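Local atomic coordinates of choline kinase (Cryptosporidium parvum, PDB entry 3MES), a protein that probably transfers a phosphate from ATP to choline, and perhaps to ethanolamine, and here holds ADP and magnesium. Residues V75-S80 and Q85-S90; I55-K60 and I105-Y110. All coordinates share one frame; numbering follows the deposited sequence.

Contact 1 (V75-S80 and Q85-S90); sequences VKQIFS and QLFVVS. With ADP (adenosine-5'-diphosphate), chain I.
Lys76 and Val88 exchange backbone hydrogen bonds in both directions, from Lys76 N to Val88 O (3.2 Å) and from Val88 N to Lys76 O (3.0 Å). Ile78 N adds a bond to Leu86 O, which also receives a CA-H...O contact from Gln77. Beyond it one water ties the strands, accepting from Gln77 NE2 and Leu86 N and donating to Ile78 O, at 2.7 Å from that oxygen. These strands form the first beta hairpin of the kinase-like N-terminal lobe, and the hairpin's 79-84 loop reaches ADP through the backbone nitrogens of Leu82, Thr83 and Asn84. Side-chain contacts divide between the two faces. On the face turned to helix 51-61, Val75 CG1 meets Phe87 CD1 at 3.7 Å, while CG2 of Val75 lies beside CG2 of Val89. Gln77 crosses the same ring obliquely, its CB 3.3 Å from Phe87 CE1; CG anti to the backbone N (chi1 179°) and an extended chain bring the amide up against CE1 and CZ, the amide and ring planes 40° apart. On the nucleotide face, Ile78 CG1 packs on Leu86 CB and its CG2 on Val88 CG2. Ile78 CD1 approaches ADP O4' at 3.6 Å, and Leu86 CD1 comes within 3.4 Å of ADP O5'.

Contact 2 (I55-K60 and I105-Y110); sequences IGICRK and ILFRIY. With ADP (adenosine-5'-diphosphate), chain I.
The Phe107 ring overlaps Ile57 and Cys58, successive residues of helix 51-61. This is a helix-on-sheet contact in the kinase-like N-terminal lobe: the helix lies against the side of the antiparallel sheet remote from the nucleotide, and the axes of the two short segments, 11.0 Å apart at their closest, are bridged by side chains alone. Ile57 approaches the ring at its edge, near the ring plane, with CG2 3.8 Å from Phe107 CE1; its CD1 adds a looser touch at CZ. The two side chains cross at about a right angle. Cys58 SG makes an oblique sulfur-aromatic contact, 3.7 Å from Phe107 CD1, and lies farther off, at 4.4 Å, from Ile105 CD1. Phe87 and Ile148 from the flanking strands also touch Phe107, and Trp65 touches Cys58. Alternation along the strand turns Leu106 and Arg108 to the other side, where Leu106 CG packs against the adenine, 3.7 Å from N7 of ADP. Arg108 bends at chi3 (-66°) to reach the phosphates, and Arg108 NE forms a salt bridge with Glu149. The Arg108 guanidinium grips both phosphates, NH1 bonding to ADP O2B at 3.1 Å and NH2 to ADP O2A at 2.7 Å, the latter nearly straight at 174°.

From the N terminus the chain runs first through helix 51-61, which supplies the earlier half of contact 2, and then into strand 73-78. The loop 79-84 leads back along strand 85-91, closing the small hairpin loop of contact 1. The next strand, 104-109, packs side chains on the helix and so closes the much longer loop of contact 2, within which contact 1 lies entirely. Strands 85-91 and 104-109 are neighbours in the sheet, probably bonded through Phe87 O to Phe107 N (2.8 Å), and Val75 of the edge strand packs on Ile55. Together the contacts tie helix, hairpin and third strand into one layered unit, with ADP on the sheet's other side.

Contact 1 (V75-S80 and Q85-S90)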
loop_
_atom_site.group_PDB
_atom_site.type_symbol
_atom_site.label_atom_id
_atom_site.label_comp_id
_atom_site.label_asym_id
_atom_site.label_seq_id
_atom_site.Cartn_x
_atom_site.Cartn_y
_atom_site.Cartn_z
ATOM N N VAL B 75 -20.839 4.612 -24.504
ATOM C CA VAL B 75 -20.432 3.217 -24.464
ATOM C C VAL B 75 -19.241 3.008 -25.388
ATOM O O VAL B 75 -19.325 3.274 -26.587
ATOM C CB VAL B 75 -21.566 2.284 -24.918
ATOM C CG1 VAL B 75 -21.048 0.863 -25.092
ATOM C CG2 VAL B 75 -22.720 2.325 -23.930
ATOM N N LYS B 76 -18.131 2.533 -24.835
ATOM C CA LYS B 76 -16.946 2.296 -25.645
ATOM C C LYS B 76 -16.381 0.905 -25.370
ATOM O O LYS B 76 -15.911 0.617 -24.269
ATOM C CB LYS B 76 -15.898 3.387 -25.399
ATOM C CG LYS B 76 -14.606 2.903 -24.775
ATOM C CD LYS B 76 -13.652 2.389 -25.852
ATOM C CE LYS B 76 -12.344 1.887 -25.246
ATOM N NZ LYS B 76 -11.475 3.001 -24.770
ATOM N N GLN B 77 -16.447 0.039 -26.376
ATOM C CA GLN B 77 -15.982 -1.334 -26.231
ATOM C C GLN B 77 -14.462 -1.427 -26.217
ATOM O O GLN B 77 -13.785 -0.826 -27.052
ATOM C CB GLN B 77 -16.547 -2.215 -27.347
ATOM C CG GLN B 77 -16.088 -3.661 -27.273
ATOM C CD GLN B 77 -16.877 -4.570 -28.188
ATOM O OE1 GLN B 77 -17.569 -4.106 -29.095
ATOM N NE2 GLN B 77 -16.784 -5.872 -27.953
ATOM N N ILE B 78 -13.934 -2.178 -25.257
ATOM C CA ILE B 78 -12.503 -2.440 -25.185
ATOM C C ILE B 78 -12.253 -3.883 -25.590
ATOM O O ILE B 78 -13.065 -4.760 -25.306
ATOM C CB ILE B 78 -11.946 -2.196 -23.771
ATOM C CG1 ILE B 78 -12.626 -3.119 -22.759
ATOM C CG2 ILE B 78 -12.133 -0.744 -23.368
ATOM C CD1 ILE B 78 -12.121 -2.946 -21.343
ATOM N N PHE B 79 -11.131 -4.127 -26.258
ATOM C CA PHE B 79 -10.850 -5.444 -26.811
ATOM C C PHE B 79 -9.565 -6.034 -26.244
ATOM O O PHE B 79 -8.902 -6.844 -26.891
ATOM C CB PHE B 79 -10.782 -5.372 -28.337
ATOM C CG PHE B 79 -11.996 -4.749 -28.967
ATOM C CD1 PHE B 79 -13.051 -5.537 -29.396
ATOM C CD2 PHE B 79 -12.089 -3.374 -29.115
ATOM C CE1 PHE B 79 -14.177 -4.965 -29.971
ATOM C CE2 PHE B 79 -13.213 -2.794 -29.689
ATOM C CZ PHE B 79 -14.257 -3.592 -30.118
ATOM N N SER B 80 -9.220 -5.624 -25.029
ATOM C CA SER B 80 -8.035 -6.140 -24.359
ATOM C C SER B 80 -8.316 -7.504 -23.733
ATOM O O SER B 80 -7.404 -8.176 -23.251
ATOM C CB SER B 80 -7.558 -5.159 -23.289
ATOM O OG SER B 80 -6.290 -5.543 -22.787
ATOM N N GLN B 85 -17.256 -9.834 -24.009
ATOM C CA GLN B 85 -17.416 -8.508 -24.589
ATOM C C GLN B 85 -17.428 -7.476 -23.472
ATOM O O GLN B 85 -18.336 -7.454 -22.646
ATOM C CB GLN B 85 -18.710 -8.424 -25.396
ATOM C CG GLN B 85 -18.841 -9.478 -26.481
ATOM C CD GLN B 85 -20.116 -9.317 -27.289
ATOM O OE1 GLN B 85 -20.375 -8.253 -27.855
ATOM N NE2 GLN B 85 -20.918 -10.374 -27.350
ATOM N N LEU B 86 -16.409 -6.624 -23.443
ATOM C CA LEU B 86 -16.280 -5.637 -22.383
ATOM C C LEU B 86 -16.541 -4.230 -22.899
ATOM O O LEU B 86 -16.126 -3.869 -24.000
ATOM C CB LEU B 86 -14.893 -5.716 -21.739
ATOM C CG LEU B 86 -14.471 -7.082 -21.188
ATOM C CD1 LEU B 86 -13.131 -6.979 -20.465
ATOM C CD2 LEU B 86 -15.536 -7.655 -20.264
ATOM N N PHE B 87 -17.235 -3.438 -22.093
ATOM C CA PHE B 87 -17.519 -2.056 -22.444
ATOM C C PHE B 87 -17.285 -1.164 -21.240
ATOM O O PHE B 87 -17.660 -1.507 -20.121
ATOM C CB PHE B 87 -18.971 -1.901 -22.908
ATOM C CG PHE B 87 -19.348 -2.799 -24.051
ATOM C CD1 PHE B 87 -19.215 -2.370 -25.362
ATOM C CD2 PHE B 87 -19.852 -4.067 -23.813
ATOM C CE1 PHE B 87 -19.568 -3.194 -26.417
ATOM C CE2 PHE B 87 -20.208 -4.896 -24.863
ATOM C CZ PHE B 87 -20.066 -4.459 -26.167
ATOM N N VAL B 88 -16.661 -0.016 -21.469
ATOM C CA VAL B 88 -16.574 0.998 -20.437
ATOM C C VAL B 88 -17.678 2.018 -20.684
ATOM O O VAL B 88 -17.686 2.703 -21.707
ATOM C CB VAL B 88 -15.210 1.696 -20.424
ATOM C CG1 VAL B 88 -15.098 2.594 -19.205
ATOM C CG2 VAL B 88 -14.089 0.668 -20.428
ATOM N N VAL B 89 -18.619 2.097 -19.749
ATOM C CA VAL B 89 -19.744 3.012 -19.876
ATOM C C VAL B 89 -19.567 4.188 -18.927
ATOM O O VAL B 89 -19.647 4.031 -17.709
ATOM C CB VAL B 89 -21.079 2.309 -19.578
ATOM C CG1 VAL B 89 -22.243 3.252 -19.840
ATOM C CG2 VAL B 89 -21.209 1.044 -20.417
ATOM N N SER B 90 -19.327 5.366 -19.490
ATOM C CA SER B 90 -19.044 6.548 -18.687
ATOM C C SER B 90 -20.120 7.618 -18.823
ATOM O O SER B 90 -20.857 7.659 -19.807
ATOM C CB SER B 90 -17.690 7.142 -19.080
ATOM O OG SER B 90 -16.671 6.161 -19.048
HETATM P PB ADP I . -11.656 -11.778 -20.429
HETATM O O1B ADP I . -12.219 -11.742 -21.830
HETATM O O2B ADP I . -12.647 -12.183 -19.366
HETATM O O3B ADP I . -10.309 -12.457 -20.328
HETATM P PA ADP I . -10.623 -9.716 -18.784
HETATM O O1A ADP I . -9.338 -10.487 -18.595
HETATM O O2A ADP I . -11.635 -9.633 -17.671
HETATM O O3A ADP I . -11.367 -10.228 -20.118
HETATM O "O5'" ADP I . -10.239 -8.226 -19.243
HETATM C "C5'" ADP I . -10.096 -7.189 -18.286
HETATM C "C4'" ADP I . -9.243 -6.102 -18.912
HETATM O "O4'" ADP I . -10.070 -4.981 -19.213
HETATM C "C3'" ADP I . -8.185 -5.635 -17.928
HETATM O "O3'" ADP I . -6.886 -5.817 -18.492
HETATM C "C2'" ADP I . -8.466 -4.167 -17.700
HETATM O "O2'" ADP I . -7.531 -3.389 -18.448
HETATM C "C1'" ADP I . -9.872 -3.964 -18.236
HETATM N N9 ADP I . -10.850 -4.183 -17.146
HETATM C C8 ADP I . -11.536 -5.321 -16.924
HETATM N N7 ADP I . -12.356 -5.202 -15.848
HETATM C C5 ADP I . -12.197 -3.956 -15.363
HETATM C C6 ADP I . -12.760 -3.171 -14.240
HETATM N N6 ADP I . -13.679 -3.712 -13.404
HETATM N N1 ADP I . -12.326 -1.900 -14.082
HETATM C C2 ADP I . -11.412 -1.355 -14.908
HETATM N N3 ADP I . -10.859 -2.005 -15.948
HETATM C C4 ADP I . -11.204 -3.288 -16.222
HETATM O O HOH W 1 -15.035 -6.378 -26.094
#

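Contact 2 (I55-K60 and I105-Y110)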
loop_
_atom_site.group_PDB
_atom_site.type_symbol
_atom_site.label_atom_id
_atom_site.label_comp_id
_atom_site.label_asym_id
_atom_site.label_seq_id
_atom_site.Cartn_x
_atom_site.Cartn_y
_atom_site.Cartn_z
ATOM N N ILE B 55 -27.285 0.902 -22.691
ATOM C CA ILE B 55 -27.623 2.143 -22.005
ATOM C C ILE B 55 -28.951 2.034 -21.256
ATOM O O ILE B 55 -29.094 2.551 -20.148
ATOM C CB ILE B 55 -27.659 3.328 -22.989
ATOM C CG1 ILE B 55 -26.283 3.512 -23.635
ATOM C CG2 ILE B 55 -28.099 4.602 -22.281
ATOM C CD1 ILE B 55 -26.159 4.758 -24.480
ATOM N N GLY B 56 -29.918 1.349 -21.857
ATOM C CA GLY B 56 -31.187 1.095 -21.186
ATOM C C GLY B 56 -30.983 0.238 -19.949
ATOM O O GLY B 56 -31.544 0.513 -18.891
ATOM N N ILE B 57 -30.170 -0.803 -20.088
ATOM C CA ILE B 57 -29.868 -1.699 -18.978
ATOM C C ILE B 57 -29.138 -0.973 -17.851
ATOM O O ILE B 57 -29.347 -1.272 -16.675
ATOM C CB ILE B 57 -29.027 -2.903 -19.448
ATOM C CG1 ILE B 57 -29.887 -3.845 -20.295
ATOM C CG2 ILE B 57 -28.426 -3.641 -18.255
ATOM C CD1 ILE B 57 -29.118 -4.990 -20.925
ATOM N N CYS B 58 -28.293 -0.013 -18.215
ATOM C CA CYS B 58 -27.512 0.740 -17.236
ATOM C C CYS B 58 -28.355 1.739 -16.443
ATOM O O CYS B 58 -28.272 1.790 -15.215
ATOM C CB CYS B 58 -26.337 1.456 -17.910
ATOM S SG CYS B 58 -24.980 0.367 -18.430
ATOM N N ARG B 59 -29.165 2.534 -17.140
ATOM C CA ARG B 59 -29.961 3.555 -16.465
ATOM C C ARG B 59 -30.975 2.915 -15.527
ATOM O O ARG B 59 -31.406 3.527 -14.550
ATOM C CB ARG B 59 -30.680 4.462 -17.468
ATOM C CG ARG B 59 -30.089 4.460 -18.858
ATOM C CD ARG B 59 -29.982 5.864 -19.441
ATOM N NE ARG B 59 -30.977 6.799 -18.918
ATOM C CZ ARG B 59 -32.207 6.945 -19.403
ATOM N NH1 ARG B 59 -32.620 6.203 -20.424
ATOM N NH2 ARG B 59 -33.030 7.831 -18.860
ATOM N N LYS B 60 -31.346 1.676 -15.826
ATOM C CA LYS B 60 -32.384 0.985 -15.073
ATOM C C LYS B 60 -31.850 0.337 -13.801
ATOM O O LYS B 60 -32.581 0.169 -12.823
ATOM C CB LYS B 60 -33.056 -0.072 -15.955
ATOM C CG LYS B 60 -34.085 -0.921 -15.233
ATOM C CD LYS B 60 -34.748 -1.908 -16.180
ATOM C CE LYS B 60 -35.868 -2.671 -15.489
ATOM N NZ LYS B 60 -36.630 -3.517 -16.452
ATOM N N ILE B 105 -18.620 2.605 -15.340
ATOM C CA ILE B 105 -18.827 1.206 -14.987
ATOM C C ILE B 105 -18.255 0.285 -16.054
ATOM O O ILE B 105 -17.933 0.724 -17.160
ATOM C CB ILE B 105 -20.321 0.867 -14.752
ATOM C CG1 ILE B 105 -21.115 0.947 -16.058
ATOM C CG2 ILE B 105 -20.915 1.765 -13.678
ATOM C CD1 ILE B 105 -20.928 -0.256 -16.963
ATOM N N LEU B 106 -18.123 -0.991 -15.708
ATOM C CA LEU B 106 -17.612 -1.997 -16.628
ATOM C C LEU B 106 -18.746 -2.947 -16.996
ATOM O O LEU B 106 -19.258 -3.671 -16.144
ATOM C CB LEU B 106 -16.452 -2.761 -15.980
ATOM C CG LEU B 106 -15.636 -3.744 -16.822
ATOM C CD1 LEU B 106 -16.425 -5.013 -17.114
ATOM C CD2 LEU B 106 -15.157 -3.086 -18.108
ATOM N N PHE B 107 -19.150 -2.926 -18.262
ATOM C CA PHE B 107 -20.249 -3.768 -18.725
ATOM C C PHE B 107 -19.704 -5.053 -19.332
ATOM O O PHE B 107 -19.059 -5.028 -20.378
ATOM C CB PHE B 107 -21.101 -3.022 -19.752
ATOM C CG PHE B 107 -22.483 -3.588 -19.923
ATOM C CD1 PHE B 107 -23.571 -2.996 -19.299
ATOM C CD2 PHE B 107 -22.698 -4.709 -20.707
ATOM C CE1 PHE B 107 -24.845 -3.513 -19.453
ATOM C CE2 PHE B 107 -23.972 -5.230 -20.865
ATOM C CZ PHE B 107 -25.045 -4.630 -20.236
ATOM N N ARG B 108 -19.970 -6.175 -18.673
ATOM C CA ARG B 108 -19.422 -7.457 -19.098
ATOM C C ARG B 108 -20.494 -8.389 -19.654
ATOM O O ARG B 108 -21.453 -8.729 -18.963
ATOM C CB ARG B 108 -18.695 -8.133 -17.930
ATOM C CG ARG B 108 -18.161 -9.517 -18.244
ATOM C CD ARG B 108 -17.525 -10.158 -17.016
ATOM N NE ARG B 108 -16.325 -9.450 -16.578
ATOM C CZ ARG B 108 -15.104 -9.685 -17.052
ATOM N NH1 ARG B 108 -14.921 -10.608 -17.987
ATOM N NH2 ARG B 108 -14.067 -8.998 -16.594
ATOM N N ILE B 109 -20.321 -8.799 -20.907
ATOM C CA ILE B 109 -21.205 -9.783 -21.518
ATOM C C ILE B 109 -20.459 -11.101 -21.725
ATOM O O ILE B 109 -19.435 -11.143 -22.402
ATOM C CB ILE B 109 -21.769 -9.283 -22.860
ATOM C CG1 ILE B 109 -22.479 -7.939 -22.669
ATOM C CG2 ILE B 109 -22.721 -10.312 -23.452
ATOM C CD1 ILE B 109 -23.219 -7.459 -23.898
ATOM N N TYR B 110 -20.975 -12.173 -21.133
ATOM C CA TYR B 110 -20.291 -13.462 -21.163
ATOM C C TYR B 110 -20.248 -14.071 -22.562
ATOM O O TYR B 110 -21.288 -14.359 -23.157
ATOM C CB TYR B 110 -20.947 -14.445 -20.191
ATOM C CG TYR B 110 -21.051 -13.930 -18.774
ATOM C CD1 TYR B 110 -19.950 -13.376 -18.135
ATOM C CD2 TYR B 110 -22.248 -14.009 -18.071
ATOM C CE1 TYR B 110 -20.039 -12.907 -16.839
ATOM C CE2 TYR B 110 -22.345 -13.542 -16.772
ATOM C CZ TYR B 110 -21.237 -12.992 -16.163
ATOM O OH TYR B 110 -21.321 -12.526 -14.870
HETATM P PB ADP I . -11.656 -11.778 -20.429
HETATM O O1B ADP I . -12.219 -11.742 -21.830
HETATM O O2B ADP I . -12.647 -12.183 -19.366
HETATM O O3B ADP I . -10.309 -12.457 -20.328
HETATM P PA ADP I . -10.623 -9.716 -18.784
HETATM O O1A ADP I . -9.338 -10.487 -18.595
HETATM O O2A ADP I . -11.635 -9.633 -17.671
HETATM O O3A ADP I . -11.367 -10.228 -20.118
HETATM O "O5'" ADP I . -10.239 -8.226 -19.243
HETATM C "C5'" ADP I . -10.096 -7.189 -18.286
HETATM C "C4'" ADP I . -9.243 -6.102 -18.912
HETATM O "O4'" ADP I . -10.070 -4.981 -19.213
HETATM C "C3'" ADP I . -8.185 -5.635 -17.928
HETATM O "O3'" ADP I . -6.886 -5.817 -18.492
HETATM C "C2'" ADP I . -8.466 -4.167 -17.700
HETATM O "O2'" ADP I . -7.531 -3.389 -18.448
HETATM C "C1'" ADP I . -9.872 -3.964 -18.236
HETATM N N9 ADP I . -10.850 -4.183 -17.146
HETATM C C8 ADP I . -11.536 -5.321 -16.924
HETATM N N7 ADP I . -12.356 -5.202 -15.848
HETATM C C5 ADP I . -12.197 -3.956 -15.363
HETATM C C6 ADP I . -12.760 -3.171 -14.240
HETATM N N6 ADP I . -13.679 -3.712 -13.404
HETATM N N1 ADP I . -12.326 -1.900 -14.082
HETATM C C2 ADP I . -11.412 -1.355 -14.908
HETATM N N3 ADP I . -10.859 -2.005 -15.948
HETATM C C4 ADP I . -11.204 -3.288 -16.222
#